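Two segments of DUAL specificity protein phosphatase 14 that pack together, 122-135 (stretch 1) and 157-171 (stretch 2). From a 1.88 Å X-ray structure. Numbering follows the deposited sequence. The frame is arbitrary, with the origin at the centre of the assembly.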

# COMPACT_ATOMS: atom_id res chain seq x y z
N ILE A 122 -22.38 -10.39 -16.65
CA ILE A 122 -21.83 -11.67 -16.19
C ILE A 122 -22.48 -12.09 -14.86
O ILE A 122 -22.84 -13.27 -14.67
CB ILE A 122 -20.27 -11.64 -16.07
CG1 ILE A 122 -19.62 -11.58 -17.46
CG2 ILE A 122 -19.76 -12.86 -15.33
CD1 ILE A 122 -18.11 -11.12 -17.46
N ALA A 123 -22.65 -11.13 -13.96
CA ALA A 123 -23.26 -11.42 -12.66
C ALA A 123 -24.72 -11.89 -12.85
O ALA A 123 -25.15 -12.87 -12.22
CB ALA A 123 -23.19 -10.19 -11.74
N TYR A 124 -25.46 -11.21 -13.73
CA TYR A 124 -26.84 -11.59 -14.07
C TYR A 124 -26.95 -13.01 -14.64
O TYR A 124 -27.81 -13.80 -14.21
CB TYR A 124 -27.45 -10.58 -15.08
CG TYR A 124 -28.72 -11.07 -15.71
CD1 TYR A 124 -29.94 -11.04 -15.00
CD2 TYR A 124 -28.71 -11.64 -16.99
CE1 TYR A 124 -31.10 -11.52 -15.56
CE2 TYR A 124 -29.87 -12.15 -17.56
CZ TYR A 124 -31.06 -12.08 -16.85
OH TYR A 124 -32.22 -12.56 -17.41
N LEU A 125 -26.09 -13.34 -15.59
CA LEU A 125 -26.05 -14.69 -16.18
C LEU A 125 -25.81 -15.79 -15.13
O LEU A 125 -26.46 -16.83 -15.18
CB LEU A 125 -24.99 -14.77 -17.27
CG LEU A 125 -25.24 -14.01 -18.59
CD1 LEU A 125 -24.02 -14.20 -19.52
CD2 LEU A 125 -26.54 -14.46 -19.28
N MET A 126 -24.91 -15.56 -14.19
CA MET A 126 -24.69 -16.50 -13.11
C MET A 126 -25.93 -16.67 -12.23
O MET A 126 -26.32 -17.81 -11.91
CB MET A 126 -23.51 -16.10 -12.24
CG MET A 126 -22.14 -16.28 -12.90
SD MET A 126 -20.80 -16.21 -11.73
CE MET A 126 -20.75 -14.43 -11.36
N LYS A 127 -26.54 -15.55 -11.84
CA LYS A 127 -27.66 -15.59 -10.92
C LYS A 127 -28.93 -16.15 -11.54
O LYS A 127 -29.62 -16.94 -10.89
CB LYS A 127 -27.95 -14.22 -10.32
CG LYS A 127 -29.02 -14.27 -9.19
CD LYS A 127 -29.30 -12.92 -8.58
CE LYS A 127 -30.34 -13.06 -7.46
NZ LYS A 127 -30.39 -11.85 -6.61
N PHE A 128 -29.24 -15.76 -12.77
CA PHE A 128 -30.53 -16.13 -13.36
C PHE A 128 -30.48 -17.15 -14.50
O PHE A 128 -31.53 -17.64 -14.91
CB PHE A 128 -31.29 -14.87 -13.78
CG PHE A 128 -31.87 -14.12 -12.63
CD1 PHE A 128 -33.00 -14.61 -11.96
CD2 PHE A 128 -31.29 -12.93 -12.19
CE1 PHE A 128 -33.53 -13.94 -10.89
CE2 PHE A 128 -31.81 -12.25 -11.14
CZ PHE A 128 -32.94 -12.75 -10.48
N HIS A 129 -29.28 -17.48 -15.00
CA HIS A 129 -29.13 -18.51 -16.02
C HIS A 129 -28.33 -19.74 -15.56
O HIS A 129 -28.00 -20.59 -16.37
CB HIS A 129 -28.59 -17.88 -17.31
CG HIS A 129 -29.60 -17.03 -17.99
ND1 HIS A 129 -30.38 -17.50 -19.02
CD2 HIS A 129 -30.03 -15.77 -17.73
CE1 HIS A 129 -31.23 -16.55 -19.40
NE2 HIS A 129 -31.04 -15.50 -18.63
N ASN A 130 -28.00 -19.80 -14.28
CA ASN A 130 -27.38 -20.98 -13.66
C ASN A 130 -26.10 -21.44 -14.37
O ASN A 130 -25.88 -22.62 -14.61
CB ASN A 130 -28.40 -22.12 -13.57
CG ASN A 130 -28.04 -23.13 -12.49
OD1 ASN A 130 -27.54 -22.76 -11.43
ND2 ASN A 130 -28.31 -24.42 -12.75
N VAL A 131 -25.26 -20.49 -14.71
CA VAL A 131 -24.05 -20.76 -15.44
C VAL A 131 -22.90 -20.28 -14.53
O VAL A 131 -23.05 -19.29 -13.83
CB VAL A 131 -24.21 -20.07 -16.84
CG1 VAL A 131 -23.81 -18.62 -16.84
CG2 VAL A 131 -23.62 -20.88 -17.95
N CYS A 132 -21.79 -21.03 -14.48
CA CYS A 132 -20.65 -20.64 -13.69
C CYS A 132 -19.96 -19.41 -14.32
O CYS A 132 -20.28 -18.99 -15.46
CB CYS A 132 -19.65 -21.80 -13.56
SG CYS A 132 -18.77 -22.24 -15.08
N LEU A 133 -19.04 -18.83 -13.57
CA LEU A 133 -18.36 -17.61 -13.98
C LEU A 133 -17.60 -17.77 -15.31
O LEU A 133 -17.65 -16.89 -16.17
CB LEU A 133 -17.41 -17.14 -12.89
CG LEU A 133 -16.58 -15.90 -13.14
CD1 LEU A 133 -17.46 -14.72 -13.59
CD2 LEU A 133 -15.81 -15.57 -11.86
N LEU A 134 -16.90 -18.90 -15.49
CA LEU A 134 -16.17 -19.12 -16.73
C LEU A 134 -17.15 -19.16 -17.93
O LEU A 134 -16.91 -18.51 -18.96
CB LEU A 134 -15.34 -20.41 -16.66
CG LEU A 134 -14.55 -20.78 -17.91
CD1 LEU A 134 -13.59 -19.65 -18.36
CD2 LEU A 134 -13.81 -22.14 -17.71
N GLU A 135 -18.26 -19.88 -17.77
CA GLU A 135 -19.26 -19.96 -18.84
C GLU A 135 -19.91 -18.60 -19.13
O GLU A 135 -20.15 -18.27 -20.28
CB GLU A 135 -20.39 -20.95 -18.50
CG GLU A 135 -20.04 -22.40 -18.37
CD GLU A 135 -21.28 -23.27 -17.93
OE1 GLU A 135 -21.70 -23.29 -16.71
OE2 GLU A 135 -21.85 -23.95 -18.82
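Stretch 2 (157-171) LIDYERQLFGKSTVK

The strongest polar interactions lie where the second helix of stretch 1 begins. Glu161, buried and with chi1 and chi2 both t, directs its carboxylate at this helix start, and Glu161 OE2 accepts a hydrogen bond from the backbone N of Leu133 at 2.9 Å with a nearly straight N-H...O angle of 166°. One residue further on, Leu134 N donates to Thr169 OG1 at 3.0 Å (159°). Amides in the first turn of a helix have no backbone acceptor from a preceding turn, and here two of them are satisfied by side chains of stretch 2. The two acceptors are themselves joined: Thr169 OG1 donates to Glu161 OE2 at 2.6 Å, and Thr169 N donates to Glu161 OE1 at 3.0 Å. The carboxylate thus ties the loop after its own helix back onto that helix while holding stretch 1. Cys132, at the N-cap position, completes the helix start from within stretch 1. Cys132 SG accepts a weak capping bond from Glu135 N at 3.6 Å, and Cys132 N donates to Glu135 OE1 at 3.2 Å. Cys132 CB lies 3.4 Å from Glu161 OE2.

Around this polar centre, stretch 2 runs as a helix from Leu157, where it enters from earlier in the chain, to Phe165; Gly166 then leaves helical geometry with positive phi, and a loop leads on to Lys171. The helix lies alongside the first helix of stretch 1 in the same direction, with an angle of 4° between the axes and a closest approach of 10.4 Å. The CA atoms of Ala123 and Leu157 are 6.8 Å apart, those of Lys127 and Leu164 7.1 Å, and, where the loop of stretch 2 meets the second helix of stretch 1, those of Leu134 and Thr169 are 5.7 Å apart.

Between the parallel helices the packing is knob into hole. Met126 sits among Tyr160, Glu161, Leu164 and Phe165, with its SD 3.7 Å from Glu161 CB, its CB 3.7 Å from Leu164 CD1 and its CE 3.9 Å from Tyr160 CD2, at the edge of the tyrosine ring. In return Leu157 (chi1 m, chi2 t) fits among Ile122, Ala123, Met126 and Leu133; its CD2 reaches Ile122 CG2 at 4.0 Å. The Tyr160 ring lies against Ala123, Tyr160 CE2 being 3.9 Å from Ala123 CB and 3.7 Å from Ala123 O, the latter at the ring edge. Beyond it, Tyr160 OH is 3.3 Å from CD of the extended Lys127 side chain.

Leu133 has the largest area covered by the other stretch. Leu133 CD2 meets Ile158 CG1 at 3.7 Å, Leu133 CD1 meets Leu157 CB at 4.0 Å, and Leu133 CG lies 4.0 Å from Val170 CG2, so the residue bridges the helix and the following loop. At the end of the stretch 2 helix, Phe165 packs against the turn of stretch 1: Phe165 CZ is 3.4 Å from Val131 O, and Asn130 OD1 approaches Phe165 CE2 at 3.5 Å, at the ring edge. Altogether the contact buries 748 Å², both sides summed.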

# COMPACT_ATOMS: atom_id res chain seq x y z
N LEU A 157 -16.45 -10.56 -8.92
CA LEU A 157 -17.20 -11.63 -9.61
C LEU A 157 -16.91 -13.02 -9.04
O LEU A 157 -17.82 -13.86 -8.93
CB LEU A 157 -16.87 -11.65 -11.11
CG LEU A 157 -17.54 -10.56 -11.94
CD1 LEU A 157 -16.92 -10.51 -13.31
CD2 LEU A 157 -19.07 -10.73 -12.00
N ILE A 158 -15.65 -13.27 -8.71
CA ILE A 158 -15.20 -14.56 -8.16
C ILE A 158 -15.83 -14.80 -6.79
O ILE A 158 -16.30 -15.90 -6.51
CB ILE A 158 -13.66 -14.68 -8.07
CG1 ILE A 158 -13.06 -14.87 -9.47
CG2 ILE A 158 -13.27 -15.89 -7.16
CD1 ILE A 158 -11.52 -14.56 -9.59
N ASP A 159 -15.85 -13.77 -5.95
CA ASP A 159 -16.55 -13.84 -4.66
C ASP A 159 -18.03 -14.13 -4.85
O ASP A 159 -18.57 -14.99 -4.17
CB ASP A 159 -16.34 -12.56 -3.82
CG ASP A 159 -16.81 -12.74 -2.37
OD1 ASP A 159 -18.03 -12.70 -2.14
OD2 ASP A 159 -15.97 -12.95 -1.48
N TYR A 160 -18.68 -13.43 -5.77
CA TYR A 160 -20.12 -13.60 -6.05
C TYR A 160 -20.42 -15.01 -6.57
O TYR A 160 -21.38 -15.64 -6.14
CB TYR A 160 -20.59 -12.57 -7.05
CG TYR A 160 -22.09 -12.47 -7.25
CD1 TYR A 160 -22.95 -12.22 -6.16
CD2 TYR A 160 -22.65 -12.56 -8.53
CE1 TYR A 160 -24.31 -12.07 -6.35
CE2 TYR A 160 -24.01 -12.45 -8.72
CZ TYR A 160 -24.84 -12.19 -7.63
OH TYR A 160 -26.17 -12.05 -7.85
N GLU A 161 -19.56 -15.50 -7.47
CA GLU A 161 -19.67 -16.89 -7.94
C GLU A 161 -19.62 -17.87 -6.77
O GLU A 161 -20.42 -18.81 -6.70
CB GLU A 161 -18.57 -17.23 -8.93
CG GLU A 161 -18.79 -18.65 -9.55
CD GLU A 161 -17.64 -19.19 -10.36
OE1 GLU A 161 -16.49 -18.73 -10.18
OE2 GLU A 161 -17.89 -20.08 -11.22
N ARG A 162 -18.67 -17.66 -5.86
CA ARG A 162 -18.53 -18.54 -4.68
C ARG A 162 -19.78 -18.48 -3.80
O ARG A 162 -20.20 -19.51 -3.26
CB ARG A 162 -17.28 -18.18 -3.86
CG ARG A 162 -15.92 -18.50 -4.52
CD ARG A 162 -14.75 -17.83 -3.73
NE ARG A 162 -14.51 -18.52 -2.45
CZ ARG A 162 -14.30 -17.95 -1.26
NH1 ARG A 162 -14.28 -16.63 -1.10
NH2 ARG A 162 -14.11 -18.71 -0.20
N GLN A 163 -20.36 -17.28 -3.64
CA GLN A 163 -21.61 -17.11 -2.88
C GLN A 163 -22.75 -17.92 -3.55
O GLN A 163 -23.56 -18.57 -2.88
CB GLN A 163 -22.02 -15.64 -2.81
CG GLN A 163 -21.11 -14.70 -2.04
CD GLN A 163 -21.55 -13.23 -2.18
OE1 GLN A 163 -22.71 -12.93 -1.93
NE2 GLN A 163 -20.64 -12.35 -2.63
N LEU A 164 -22.83 -17.86 -4.88
CA LEU A 164 -23.90 -18.54 -5.61
C LEU A 164 -23.74 -20.07 -5.68
O LEU A 164 -24.72 -20.82 -5.50
CB LEU A 164 -24.04 -17.96 -7.02
CG LEU A 164 -24.56 -16.53 -7.22
CD1 LEU A 164 -24.53 -16.17 -8.70
CD2 LEU A 164 -25.97 -16.36 -6.69
N PHE A 165 -22.52 -20.55 -5.91
CA PHE A 165 -22.32 -21.96 -6.23
C PHE A 165 -21.47 -22.72 -5.23
O PHE A 165 -21.37 -23.96 -5.31
CB PHE A 165 -21.73 -22.09 -7.63
CG PHE A 165 -22.58 -21.44 -8.71
CD1 PHE A 165 -22.14 -20.31 -9.38
CD2 PHE A 165 -23.82 -21.96 -9.03
CE1 PHE A 165 -22.92 -19.71 -10.39
CE2 PHE A 165 -24.60 -21.38 -10.03
CZ PHE A 165 -24.15 -20.24 -10.71
N GLY A 166 -20.83 -22.00 -4.31
CA GLY A 166 -19.97 -22.62 -3.31
C GLY A 166 -18.63 -23.08 -3.83
O GLY A 166 -17.91 -23.81 -3.14
N LYS A 167 -18.30 -22.67 -5.06
CA LYS A 167 -17.02 -22.94 -5.67
C LYS A 167 -16.78 -21.99 -6.85
O LYS A 167 -17.71 -21.37 -7.38
CB LYS A 167 -16.95 -24.37 -6.17
CG LYS A 167 -17.94 -24.69 -7.27
CD LYS A 167 -17.98 -26.18 -7.53
CE LYS A 167 -18.93 -26.51 -8.67
NZ LYS A 167 -20.36 -26.26 -8.32
N SER A 168 -15.52 -21.91 -7.26
CA SER A 168 -15.13 -20.97 -8.27
C SER A 168 -14.54 -21.67 -9.51
O SER A 168 -13.95 -22.74 -9.42
CB SER A 168 -14.19 -19.89 -7.67
OG SER A 168 -12.91 -20.40 -7.34
N THR A 169 -14.74 -21.06 -10.68
CA THR A 169 -14.25 -21.59 -11.95
C THR A 169 -13.22 -20.69 -12.63
O THR A 169 -12.72 -21.03 -13.73
CB THR A 169 -15.44 -21.88 -12.89
OG1 THR A 169 -16.19 -20.69 -13.13
CG2 THR A 169 -16.36 -22.94 -12.25
N VAL A 170 -12.90 -19.57 -11.97
CA VAL A 170 -11.80 -18.67 -12.35
C VAL A 170 -11.05 -18.30 -11.07
O VAL A 170 -11.66 -18.05 -10.04
CB VAL A 170 -12.34 -17.37 -13.01
CG1 VAL A 170 -11.19 -16.42 -13.39
CG2 VAL A 170 -13.20 -17.72 -14.24
N LYS A 171 -9.73 -18.26 -11.17
CA LYS A 171 -8.82 -17.93 -10.08
C LYS A 171 -7.97 -16.74 -10.50
O LYS A 171 -7.61 -16.61 -11.67
CB LYS A 171 -7.87 -19.09 -9.82
CG LYS A 171 -7.97 -19.68 -8.45
CD LYS A 171 -7.52 -21.15 -8.41
CE LYS A 171 -5.99 -21.32 -8.39
NZ LYS A 171 -5.60 -22.43 -7.46